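Local coordinates for Rv3651-like N-terminal domain-containing protein (Mycobacterium tuberculosis, PDB 4Q6U), which is of unknown function but, as a triple sensor-domain protein with one GAF-like and two PAS-like domains, probably takes part in sensing or signalling, at residues G118-P124 with T139-F144. Numbering follows the deposited sequence.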
loop_
_atom_site.group_PDB
_atom_site.type_symbol
_atom_site.label_atom_id
_atom_site.label_comp_id
_atom_site.label_asym_id
_atom_site.label_seq_id
_atom_site.Cartn_x
_atom_site.Cartn_y
_atom_site.Cartn_z
ATOM N N GLY B 118 7.865 18.900 18.909
ATOM C CA GLY B 118 7.301 18.842 17.582
ATOM C C GLY B 118 8.199 19.540 16.578
ATOM O O GLY B 118 7.707 20.126 15.612
ATOM N N VAL B 119 9.520 19.463 16.791
ATOM C CA VAL B 119 10.461 20.210 15.967
ATOM C C VAL B 119 11.661 19.352 15.532
ATOM O O VAL B 119 12.197 18.579 16.317
ATOM C CB VAL B 119 10.973 21.471 16.721
ATOM C CG1 VAL B 119 12.074 22.174 15.944
ATOM C CG2 VAL B 119 9.820 22.438 17.010
ATOM N N ALA B 120 12.058 19.489 14.271
ATOM C CA ALA B 120 13.188 18.751 13.727
ATOM C C ALA B 120 14.442 19.619 13.640
ATOM O O ALA B 120 14.370 20.825 13.412
ATOM C CB ALA B 120 12.846 18.194 12.349
ATOM N N THR B 121 15.592 18.981 13.817
ATOM C CA THR B 121 16.872 19.624 13.626
ATOM C C THR B 121 17.629 18.757 12.624
ATOM O O THR B 121 17.879 17.574 12.891
ATOM C CB THR B 121 17.637 19.740 14.948
ATOM O OG1 THR B 121 16.749 20.247 15.951
ATOM C CG2 THR B 121 18.862 20.669 14.812
ATOM N N ASP B 122 17.944 19.316 11.459
ATOM C CA ASP B 122 18.717 18.563 10.462
ATOM C C ASP B 122 20.139 19.067 10.421
ATOM O O ASP B 122 20.525 19.901 11.243
ATOM C CB ASP B 122 18.102 18.678 9.073
ATOM C CG ASP B 122 16.922 17.753 8.887
ATOM O OD1 ASP B 122 15.893 17.998 9.542
ATOM O OD2 ASP B 122 17.031 16.788 8.098
ATOM N N THR B 123 20.900 18.558 9.453
ATOM C CA THR B 123 22.277 18.995 9.195
ATOM C C THR B 123 22.427 19.260 7.696
ATOM O O THR B 123 21.590 18.810 6.911
ATOM C CB THR B 123 23.308 17.933 9.645
ATOM O OG1 THR B 123 23.018 16.683 9.009
ATOM C CG2 THR B 123 23.266 17.742 11.153
ATOM N N PRO B 124 23.464 20.011 7.290
ATOM C CA PRO B 124 23.779 20.118 5.859
ATOM C C PRO B 124 23.874 18.748 5.186
ATOM O O PRO B 124 23.382 18.551 4.071
ATOM C CB PRO B 124 25.141 20.825 5.860
ATOM C CG PRO B 124 25.081 21.698 7.076
ATOM C CD PRO B 124 24.295 20.921 8.105
ATOM N N THR B 139 18.559 24.654 8.858
ATOM C CA THR B 139 18.788 23.383 9.538
ATOM C C THR B 139 17.957 23.189 10.809
ATOM O O THR B 139 17.606 22.057 11.152
ATOM C CB THR B 139 20.275 23.214 9.898
ATOM O OG1 THR B 139 20.740 24.372 10.622
ATOM C CG2 THR B 139 21.091 23.037 8.629
ATOM N N TYR B 140 17.646 24.282 11.502
ATOM C CA TYR B 140 16.957 24.211 12.791
ATOM C C TYR B 140 15.519 24.719 12.728
ATOM O O TYR B 140 15.140 25.424 11.795
ATOM C CB TYR B 140 17.732 25.006 13.851
ATOM C CG TYR B 140 17.890 26.482 13.536
ATOM C CD1 TYR B 140 16.909 27.401 13.898
ATOM C CD2 TYR B 140 19.020 26.954 12.877
ATOM C CE1 TYR B 140 17.046 28.749 13.612
ATOM C CE2 TYR B 140 19.169 28.304 12.588
ATOM C CZ TYR B 140 18.177 29.192 12.961
ATOM O OH TYR B 140 18.315 30.527 12.672
ATOM N N GLY B 141 14.721 24.351 13.727
ATOM C CA GLY B 141 13.350 24.823 13.825
ATOM C C GLY B 141 12.446 24.335 12.704
ATOM O O GLY B 141 11.481 25.006 12.334
ATOM N N ARG B 142 12.749 23.153 12.167
ATOM C CA ARG B 142 12.020 22.612 11.024
ATOM C C ARG B 142 10.753 21.894 11.464
ATOM O O ARG B 142 10.751 21.188 12.473
ATOM C CB ARG B 142 12.911 21.635 10.226
ATOM C CG ARG B 142 14.186 22.255 9.648
ATOM C CD ARG B 142 15.146 21.183 9.099
ATOM N NE ARG B 142 14.562 20.437 7.986
ATOM C CZ ARG B 142 14.451 20.905 6.742
ATOM N NH1 ARG B 142 14.886 22.124 6.446
ATOM N NH2 ARG B 142 13.908 20.146 5.788
ATOM N N ALA B 143 9.673 22.077 10.709
ATOM C CA ALA B 143 8.489 21.255 10.900
ATOM C C ALA B 143 8.798 19.860 10.385
ATOM O O ALA B 143 9.590 19.700 9.444
ATOM C CB ALA B 143 7.283 21.846 10.179
ATOM N N PHE B 144 8.193 18.854 11.006
ATOM C CA PHE B 144 8.329 17.481 10.519
ATOM C C PHE B 144 7.935 17.418 9.043
ATOM O O PHE B 144 8.529 16.676 8.267
ATOM C CB PHE B 144 7.469 16.508 11.339
ATOM C CG PHE B 144 7.865 16.398 12.789
ATOM C CD1 PHE B 144 9.120 16.798 13.226
ATOM C CD2 PHE B 144 6.968 15.894 13.722
ATOM C CE1 PHE B 144 9.482 16.695 14.565
ATOM C CE2 PHE B 144 7.320 15.780 15.061
ATOM C CZ PHE B 144 8.582 16.180 15.488
HETATM O O HOH W 1 6.471 19.754 12.980
HETATM O O HOH W 2 15.899 23.026 15.841
#
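The F144 ring lies against the backbone of G118 and V119, with the carbonyl oxygen of G118 over one face, offset toward the rim; its CZ comes 3.6 Å from G118 C, and CD1 reaches the methyl of A120. With CG beside its own backbone N (chi1 -64°), the ring is brought back to the strand, where W113 of strand 109-114 stacks with it. The other flat pair is polar: the carboxylate of D122 meets the R142 guanidinium with planes 69° apart, so the salt bridge runs through one atom pair, OD1 to NE at 3.2 Å, rather than as a two-pronged fork. R142 bends at chi3 (63°) to make this approach, and NE also pairs with D147, while D122 OD2 bonds S126; the arginine probably eases the closeness of the two acids.

The backbones are joined by three bonds. A120 N donates almost straight to R142 O (2.8 Å), R142 N returns a bond to A120 O, and D122 N donates to T139 O at 2.8 Å. Two waters add links: one joins G118 O to F144 N; the other accepts from G141 N, its oxygen 2.8 Å from that nitrogen, and also bonds T121 OG1. Beyond D122, the T139 methyl packs on P124 CD at the start of helix 124-129, which T123 caps.

In the PAS-like middle domain, strand 119-121 is an edge strand of the antiparallel sheet within this chain, and this edge illustrates how a loop can extend a sheet through a single antiparallel bridge, A120 with R142, opposite strand 109-114.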